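Local coordinates for protein DNA ligase (PDB 3QWU) that binds adenosine and calcium and probably acts as an ATP-dependent nucleic acid ligase, at residues G102-D114 / C308-L322. Numbering follows the deposited sequence. Where two conformers were deposited one is given.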
ATOM      1  N   GLY A 102       9.520  24.430   2.948  1.00 43.73           N
ATOM      2  CA  GLY A 102       9.578  25.874   2.988  1.00 44.30           C
ATOM      3  C   GLY A 102       9.560  26.463   4.380  1.00 44.52           C
ATOM      4  O   GLY A 102       9.377  27.660   4.524  1.00 44.79           O
ATOM      5  N   PHE A 103       9.749  25.644   5.414  1.00 43.65           N
ATOM      6  CA  PHE A 103       9.949  26.191   6.737  1.00 43.86           C
ATOM      7  C   PHE A 103      11.409  26.620   6.914  1.00 43.53           C
ATOM      8  O   PHE A 103      12.337  26.041   6.319  1.00 41.99           O
ATOM      9  CB  PHE A 103       9.630  25.175   7.806  1.00 43.68           C
ATOM     10  CG  PHE A 103       8.212  24.695   7.805  1.00 46.39           C
ATOM     11  CD1 PHE A 103       7.224  25.410   8.472  1.00 46.39           C
ATOM     12  CD2 PHE A 103       7.874  23.494   7.175  1.00 47.64           C
ATOM     13  CE1 PHE A 103       5.927  24.963   8.514  1.00 48.12           C
ATOM     14  CE2 PHE A 103       6.547  23.035   7.202  1.00 48.73           C
ATOM     15  CZ  PHE A 103       5.578  23.786   7.884  1.00 50.46           C
ATOM     16  N   ILE A 104      11.624  27.614   7.765  1.00 43.87           N
ATOM     17  CA  ILE A 104      12.982  27.925   8.197  1.00 43.30           C
ATOM     18  C   ILE A 104      13.336  26.884   9.229  1.00 41.87           C
ATOM     19  O   ILE A 104      12.732  26.832  10.295  1.00 40.95           O
ATOM     20  CB  ILE A 104      13.129  29.350   8.777  1.00 44.01           C
ATOM     21  CG1 ILE A 104      12.718  30.375   7.719  1.00 45.59           C
ATOM     22  CG2 ILE A 104      14.582  29.621   9.186  1.00 44.78           C
ATOM     23  CD1 ILE A 104      12.829  31.780   8.192  1.00 48.27           C
ATOM     24  N   CYS A 105      14.322  26.057   8.877  1.00 40.99           N
ATOM     25  CA  CYS A 105      14.739  24.924   9.704  1.00 39.70           C
ATOM     26  C   CYS A 105      15.605  25.432  10.829  1.00 39.93           C
ATOM     27  O   CYS A 105      16.693  25.960  10.579  1.00 39.92           O
ATOM     28  CB  CYS A 105      15.551  23.931   8.903  1.00 37.86           C
ATOM     29  SG  CYS A 105      16.044  22.541   9.980  1.00 38.84           S
ATOM     30  N   PRO A 106      15.132  25.294  12.069  1.00 40.20           N
ATOM     31  CA  PRO A 106      15.902  25.786  13.210  1.00 39.82           C
ATOM     32  C   PRO A 106      17.213  25.018  13.422  1.00 38.62           C
ATOM     33  O   PRO A 106      18.200  25.582  13.878  1.00 38.46           O
ATOM     34  CB  PRO A 106      14.947  25.583  14.407  1.00 40.63           C
ATOM     35  CG  PRO A 106      13.654  25.233  13.856  1.00 41.63           C
ATOM     36  CD  PRO A 106      13.816  24.755  12.468  1.00 41.19           C
ATOM     37  N   PHE A 107      17.225  23.738  13.076  1.00 37.09           N
ATOM     38  CA  PHE A 107      18.439  22.963  13.224  1.00 35.93           C
ATOM     39  C   PHE A 107      19.443  23.343  12.149  1.00 34.30           C
ATOM     40  O   PHE A 107      20.567  23.740  12.484  1.00 34.88           O
ATOM     41  CB  PHE A 107      18.145  21.466  13.189  1.00 35.22           C
ATOM     42  CG  PHE A 107      19.361  20.608  12.976  1.00 35.28           C
ATOM     43  CD1 PHE A 107      20.198  20.316  14.013  1.00 36.50           C
ATOM     44  CD2 PHE A 107      19.645  20.092  11.733  1.00 37.01           C
ATOM     45  CE1 PHE A 107      21.278  19.507  13.840  1.00 37.50           C
ATOM     46  CE2 PHE A 107      20.749  19.308  11.539  1.00 36.77           C
ATOM     47  CZ  PHE A 107      21.561  18.998  12.601  1.00 38.41           C
ATOM     48  N   THR A 108      19.054  23.221  10.879  1.00 33.04           N
ATOM     49  CA  THR A 108      19.947  23.554   9.749  1.00 31.66           C
ATOM     50  C   THR A 108      20.424  25.006   9.834  1.00 32.77           C
ATOM     51  O   THR A 108      21.599  25.272   9.640  1.00 33.22           O
ATOM     52  CB  THR A 108      19.282  23.319   8.346  1.00 31.36           C
ATOM     53  OG1 THR A 108      18.549  22.091   8.359  1.00 25.46           O
ATOM     54  CG2 THR A 108      20.353  23.377   7.167  1.00 28.00           C
ATOM     55  N   THR A 109      19.530  25.941  10.116  1.00 35.15           N
ATOM     56  CA  THR A 109      19.928  27.357  10.291  1.00 36.55           C
ATOM     57  C   THR A 109      20.915  27.577  11.457  1.00 38.34           C
ATOM     58  O   THR A 109      21.851  28.343  11.321  1.00 38.70           O
ATOM     59  CB  THR A 109      18.722  28.289  10.535  1.00 37.56           C
ATOM     60  OG1 THR A 109      17.824  28.155   9.460  1.00 35.18           O
ATOM     61  CG2 THR A 109      19.178  29.766  10.665  1.00 36.54           C
ATOM     62  N   ASP A 110      20.676  26.933  12.598  1.00 40.03           N
ATOM     63  CA  ASP A 110      21.606  26.992  13.742  1.00 40.74           C
ATOM     64  C   ASP A 110      23.005  26.479  13.363  1.00 40.07           C
ATOM     65  O   ASP A 110      24.034  27.018  13.751  1.00 40.99           O
ATOM     66  CB  ASP A 110      21.030  26.121  14.871  1.00 41.49           C
ATOM     67  CG  ASP A 110      21.955  26.009  16.073  1.00 42.43           C
ATOM     68  OD1 ASP A 110      23.009  25.364  15.939  1.00 42.89           O
ATOM     69  OD2 ASP A 110      21.627  26.551  17.146  1.00 43.29           O
ATOM     70  N   ARG A 111      23.048  25.423  12.606  1.00 39.15           N
ATOM     71  CA  ARG A 111      24.324  24.789  12.337  1.00 38.83           C
ATOM     72  C   ARG A 111      25.055  25.230  11.051  1.00 38.92           C
ATOM     73  O   ARG A 111      26.137  24.733  10.794  1.00 38.01           O
ATOM     74  CB  ARG A 111      24.135  23.286  12.336  1.00 38.05           C
ATOM     75  CG  ARG A 111      23.631  22.717  13.644  1.00 36.64           C
ATOM     76  CD  ARG A 111      24.620  22.894  14.763  1.00 38.91           C
ATOM     77  NE  ARG A 111      25.919  22.339  14.395  1.00 39.63           N
ATOM     78  CZ  ARG A 111      26.223  21.051  14.425  1.00 38.95           C
ATOM     79  NH1 ARG A 111      27.408  20.660  14.036  1.00 36.47           N
ATOM     80  NH2 ARG A 111      25.342  20.159  14.838  1.00 42.61           N
ATOM     81  N   LEU A 112      24.499  26.182  10.280  1.00 40.11           N
ATOM     82  CA  LEU A 112      25.149  26.701   9.064  1.00 39.87           C
ATOM     83  C   LEU A 112      26.649  26.987   9.214  1.00 40.72           C
ATOM     84  O   LEU A 112      27.453  26.573   8.379  1.00 39.80           O
ATOM     85  CB  LEU A 112      24.420  27.954   8.574  1.00 40.46           C
ATOM     86  CG  LEU A 112      23.061  27.707   7.896  1.00 40.31           C
ATOM     87  CD1 LEU A 112      22.450  29.030   7.298  1.00 38.34           C
ATOM     88  CD2 LEU A 112      23.175  26.628   6.815  1.00 37.16           C
ATOM     89  N   PRO A 113      27.047  27.667  10.295  1.00 42.09           N
ATOM     90  CA  PRO A 113      28.487  27.972  10.445  1.00 42.86           C
ATOM     91  C   PRO A 113      29.414  26.774  10.629  1.00 41.77           C
ATOM     92  O   PRO A 113      30.569  26.797  10.228  1.00 42.53           O
ATOM     93  CB  PRO A 113      28.525  28.901  11.674  1.00 44.99           C
ATOM     94  CG  PRO A 113      27.060  29.490  11.759  1.00 45.60           C
ATOM     95  CD  PRO A 113      26.219  28.323  11.325  1.00 42.77           C
ATOM     96  N   ASP A 114      28.908  25.704  11.187  1.00 41.19           N
ATOM     97  CA  ASP A 114      29.635  24.457  11.177  1.00 39.85           C
ATOM     98  C   ASP A 114      29.546  23.691   9.876  1.00 38.48           C
ATOM     99  O   ASP A 114      30.421  22.864   9.596  1.00 38.43           O
ATOM    100  CB  ASP A 114      29.120  23.589  12.295  1.00 40.38           C
ATOM    101  CG  ASP A 114      29.349  24.212  13.632  1.00 43.42           C
ATOM    102  OD1 ASP A 114      30.437  24.798  13.794  1.00 51.05           O
ATOM    103  OD2 ASP A 114      28.466  24.136  14.497  1.00 45.81           O
ATOM    104  N   CYS A 308      20.576  14.976  17.911  1.00 41.65           N
ATOM    105  CA  CYS A 308      21.235  16.043  17.144  1.00 41.03           C
ATOM    106  C   CYS A 308      21.719  17.155  18.068  1.00 41.00           C
ATOM    107  O   CYS A 308      21.358  17.187  19.239  1.00 40.99           O
ATOM    108  CB  CYS A 308      20.305  16.552  16.052  1.00 40.75           C
ATOM    109  SG  CYS A 308      18.724  17.186  16.688  1.00 43.86           S
ATOM    110  N   LYS A 309      22.585  18.021  17.539  1.00 41.25           N
ATOM    111  CA  LYS A 309      23.370  19.034  18.315  1.00 41.78           C
ATOM    112  C   LYS A 309      23.063  20.472  17.916  1.00 40.70           C
ATOM    113  O   LYS A 309      22.994  20.763  16.730  1.00 40.08           O
ATOM    114  CB  LYS A 309      24.828  18.872  17.956  1.00 42.31           C
ATOM    115  CG  LYS A 309      25.690  18.291  18.950  1.00 45.45           C
ATOM    116  CD  LYS A 309      27.007  17.875  18.255  1.00 47.76           C
ATOM    117  CE  LYS A 309      28.043  18.993  18.262  1.00 50.09           C
ATOM    118  NZ  LYS A 309      29.342  18.644  17.611  1.00 45.30           N
ATOM    119  N   PHE A 310      22.966  21.382  18.865  1.00 40.18           N
ATOM    120  CA  PHE A 310      22.759  22.779  18.523  1.00 41.33           C
ATOM    121  C   PHE A 310      23.757  23.678  19.204  1.00 43.45           C
ATOM    122  O   PHE A 310      24.200  23.376  20.292  1.00 44.77           O
ATOM    123  CB  PHE A 310      21.389  23.297  18.930  1.00 41.02           C
ATOM    124  CG  PHE A 310      20.264  22.555  18.360  1.00 37.88           C
ATOM    125  CD1 PHE A 310      19.995  21.262  18.773  1.00 37.63           C
ATOM    126  CD2 PHE A 310      19.406  23.170  17.463  1.00 36.81           C
ATOM    127  CE1 PHE A 310      18.910  20.561  18.257  1.00 37.72           C
ATOM    128  CE2 PHE A 310      18.295  22.499  16.958  1.00 36.87           C
ATOM    129  CZ  PHE A 310      18.049  21.185  17.335  1.00 37.12           C
ATOM    130  N   ARG A 311      24.064  24.797  18.557  1.00 45.12           N
ATOM    131  CA  ARG A 311      24.808  25.905  19.160  1.00 47.36           C
ATOM    132  C   ARG A 311      23.916  26.685  20.136  1.00 49.53           C
ATOM    133  O   ARG A 311      24.395  27.138  21.185  1.00 50.11           O
ATOM    134  CB  ARG A 311      25.355  26.823  18.071  1.00 47.55           C
ATOM    135  CG  ARG A 311      26.154  26.033  17.021  1.00 49.23           C
ATOM    136  CD  ARG A 311      26.960  26.898  16.118  1.00 55.29           C
ATOM    137  NE  ARG A 311      28.215  27.286  16.750  1.00 62.09           N
ATOM    138  CZ  ARG A 311      29.122  28.096  16.201  1.00 64.82           C
ATOM    139  NH1 ARG A 311      30.227  28.382  16.887  1.00 66.28           N
ATOM    140  NH2 ARG A 311      28.931  28.617  14.989  1.00 64.22           N
ATOM    141  N   LYS A 312      22.618  26.776  19.828  1.00 49.76           N
ATOM    142  CA  LYS A 312      21.692  27.487  20.678  1.00 51.42           C
ATOM    143  C   LYS A 312      20.581  26.582  21.189  1.00 51.20           C
ATOM    144  O   LYS A 312      19.923  25.893  20.401  1.00 51.08           O
ATOM    145  CB  LYS A 312      21.022  28.597  19.888  1.00 52.45           C
ATOM    146  CG  LYS A 312      21.916  29.711  19.433  1.00 54.90           C
ATOM    147  CD  LYS A 312      21.086  31.016  19.302  1.00 59.08           C
ATOM    148  CE  LYS A 312      21.905  32.202  18.731  1.00 61.28           C
ATOM    149  NZ  LYS A 312      21.031  33.419  18.609  1.00 62.68           N
ATOM    150  N   LYS A 313      20.329  26.641  22.488  1.00 51.12           N
ATOM    151  CA  LYS A 313      19.145  26.012  23.107  1.00 51.09           C
ATOM    152  C   LYS A 313      17.804  26.458  22.538  1.00 50.13           C
ATOM    153  O   LYS A 313      16.966  25.641  22.244  1.00 50.11           O
ATOM    154  CB  LYS A 313      19.115  26.261  24.619  1.00 52.22           C
ATOM    155  CG  LYS A 313      18.348  25.208  25.383  1.00 53.40           C
ATOM    156  CD  LYS A 313      17.913  25.721  26.754  1.00 55.92           C
ATOM    157  CE  LYS A 313      17.053  24.696  27.480  1.00 56.10           C
ATOM    158  NZ  LYS A 313      16.404  25.291  28.704  1.00 56.60           N
ATOM    159  N   GLU A 314      17.573  27.743  22.391  1.00 50.47           N
ATOM    160  CA  GLU A 314      16.296  28.182  21.827  1.00 50.95           C
ATOM    161  C   GLU A 314      15.984  27.432  20.490  1.00 47.86           C
ATOM    162  O   GLU A 314      14.833  27.116  20.212  1.00 47.12           O
ATOM    163  CB  GLU A 314      16.273  29.710  21.639  1.00 52.56           C
ATOM    164  CG  GLU A 314      17.004  30.219  20.349  1.00 55.45           C
ATOM    165  CD  GLU A 314      17.468  31.689  20.436  1.00 60.88           C
ATOM    166  OE1 GLU A 314      18.397  31.961  21.231  1.00 64.98           O
ATOM    167  OE2 GLU A 314      16.923  32.561  19.698  1.00 63.87           O
ATOM    168  N   ASN A 315      17.017  27.153  19.703  1.00 45.56           N
ATOM    169  CA  ASN A 315      16.890  26.449  18.427  1.00 44.33           C
ATOM    170  C   ASN A 315      16.482  24.976  18.515  1.00 43.05           C
ATOM    171  O   ASN A 315      15.777  24.482  17.629  1.00 40.99           O
ATOM    172  CB  ASN A 315      18.184  26.566  17.620  1.00 43.69           C
ATOM    173  CG  ASN A 315      18.399  27.957  17.125  1.00 44.05           C
ATOM    174  OD1 ASN A 315      17.441  28.713  17.004  1.00 43.11           O
ATOM    175  ND2 ASN A 315      19.649  28.305  16.808  1.00 40.55           N
ATOM    176  N   ALA A 316      16.890  24.302  19.589  1.00 42.95           N
ATOM    177  CA  ALA A 316      16.481  22.938  19.805  1.00 42.49           C
ATOM    178  C   ALA A 316      15.055  22.929  20.211  1.00 43.38           C
ATOM    179  O   ALA A 316      14.302  22.084  19.739  1.00 43.40           O
ATOM    180  CB  ALA A 316      17.325  22.273  20.827  1.00 43.04           C
ATOM    181  N   ILE A 317      14.656  23.876  21.063  1.00 45.35           N
ATOM    182  CA  ILE A 317      13.254  23.996  21.480  1.00 46.25           C
ATOM    183  C   ILE A 317      12.409  24.328  20.257  1.00 46.39           C
ATOM    184  O   ILE A 317      11.384  23.700  20.046  1.00 45.89           O
ATOM    185  CB  ILE A 317      13.020  25.050  22.607  1.00 48.54           C
ATOM    186  CG1 ILE A 317      13.561  24.522  23.951  1.00 51.08           C
ATOM    187  CG2 ILE A 317      11.504  25.425  22.760  1.00 46.67           C
ATOM    188  CD1 ILE A 317      12.662  23.497  24.673  1.00 50.23           C
ATOM    189  N   ALA A 318      12.866  25.278  19.436  1.00 46.48           N
ATOM    190  CA  ALA A 318      12.152  25.643  18.209  1.00 47.09           C
ATOM    191  C   ALA A 318      12.013  24.441  17.270  1.00 47.13           C
ATOM    192  O   ALA A 318      10.963  24.282  16.597  1.00 48.25           O
ATOM    193  CB  ALA A 318      12.839  26.800  17.498  1.00 46.31           C
ATOM    194  N   LEU A 319      13.038  23.579  17.228  1.00 46.42           N
ATOM    195  CA  LEU A 319      12.942  22.387  16.391  1.00 45.89           C
ATOM    196  C   LEU A 319      11.848  21.424  16.884  1.00 46.70           C
ATOM    197  O   LEU A 319      11.066  20.971  16.070  1.00 46.59           O
ATOM    198  CB  LEU A 319      14.275  21.646  16.244  1.00 44.73           C
ATOM    199  CG  LEU A 319      14.023  20.326  15.485  1.00 44.53           C
ATOM    200  CD1 LEU A 319      13.953  20.592  13.960  1.00 44.41           C
ATOM    201  CD2 LEU A 319      15.029  19.283  15.819  1.00 44.32           C
ATOM    202  N   LEU A 320      11.821  21.093  18.179  1.00 47.91           N
ATOM    203  CA  LEU A 320      10.714  20.298  18.766  1.00 49.19           C
ATOM    204  C   LEU A 320       9.366  20.851  18.395  1.00 50.56           C
ATOM    205  O   LEU A 320       8.466  20.098  18.007  1.00 49.92           O
ATOM    206  CB  LEU A 320      10.760  20.239  20.304  1.00 49.58           C
ATOM    207  CG  LEU A 320      11.932  19.443  20.892  1.00 50.01           C
ATOM    208  CD1 LEU A 320      11.981  19.596  22.385  1.00 50.75           C
ATOM    209  CD2 LEU A 320      11.910  17.966  20.514  1.00 47.67           C
ATOM    210  N   GLU A 321       9.211  22.166  18.547  1.00 52.62           N
ATOM    211  CA  GLU A 321       7.915  22.799  18.277  0.60 54.32           C
ATOM    212  C   GLU A 321       7.588  22.714  16.770  1.00 53.60           C
ATOM    213  O   GLU A 321       6.433  22.449  16.386  1.00 53.60           O
ATOM    214  CB  GLU A 321       7.863  24.232  18.845  0.60 56.13           C
ATOM    215  CG  GLU A 321       7.923  24.247  20.416  0.60 58.96           C
ATOM    216  CD  GLU A 321       7.830  25.642  21.076  0.60 62.58           C
ATOM    217  OE1 GLU A 321       8.110  26.675  20.416  0.60 63.90           O
ATOM    218  OE2 GLU A 321       7.493  25.696  22.286  0.60 65.17           O
ATOM    219  N   LEU A 322       8.596  22.874  15.911  1.00 52.34           N
ATOM    220  CA  LEU A 322       8.344  22.647  14.482  1.00 52.15           C
ATOM    221  C   LEU A 322       7.839  21.208  14.201  1.00 52.13           C
ATOM    222  O   LEU A 322       6.823  21.009  13.525  1.00 53.56           O
ATOM    223  CB  LEU A 322       9.564  22.976  13.616  1.00 50.15           C
ATOM    224  CG  LEU A 322       9.248  22.766  12.129  1.00 50.02           C
ATOM    225  CD1 LEU A 322       8.009  23.641  11.751  1.00 48.95           C
ATOM    226  CD2 LEU A 322      10.456  22.986  11.192  1.00 44.58           C
TER
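Asp110 holds its carboxylate anti to its own backbone N (chi1 175°), which carries both oxygens to the turn between strand 303-310 and helix 313-325. Phe107, one helical turn earlier, takes a similar torsion (chi1 165°) and sets its ring edge against the face of Phe310 in a T-shaped stack, the Phe107 and Phe310 ring centroids 5.6 Å apart.

Three hydrogen bonds grip the Asp110 carboxylate. Arg311 N reaches Asp110 OD1 at 2.9 Å, and Lys312 N reaches Asp110 OD2 at 2.9 Å. Each Asp110 oxygen accepts its backbone N-H on its syn lone pair. The anti lone pair of Asp110 OD2 takes Asn315 ND2 at 2.7 Å in an almost straight bond, with the oxygen in the amide plane. The carboxylate and amide planes stand nearly perpendicular. These bonds fix the rotation of the buried acid and tie the turn to helix 106-115.

Arg111 bends back so that Arg111 NH2 donates to Lys309 O at 3.1 Å, from above the carbonyl plane. Its NE pairs with Asp114 OD2, and its NH1 with Asp151. The Asp114 carboxylate lies over one face of the Arg311 guanidinium, a long salt bridge of charges only, with no N-H pointing at the oxygen.

The other end of the contact is apolar. Pro106 is a knob in a hole lined by Asn315, Ala318, Leu319 and Leu322; Pro106 CB is 3.9 Å from Ala318 CB. Leu322 CD1 lies over one face of the Phe103 ring, a CH-pi contact 4.1 Å from its centroid.

The contact joins the RNA ligase-family region to the C-terminal region. The segments of helices 106-115 and 313-325 run roughly antiparallel, at 153°. Strand 84-91 packs against helix 106-115 through Tyr84, Thr86 and Ile88. Strand 303-310 pairs antiparallel with strand 343-352, and helix 313-325 lies against strand 330-340.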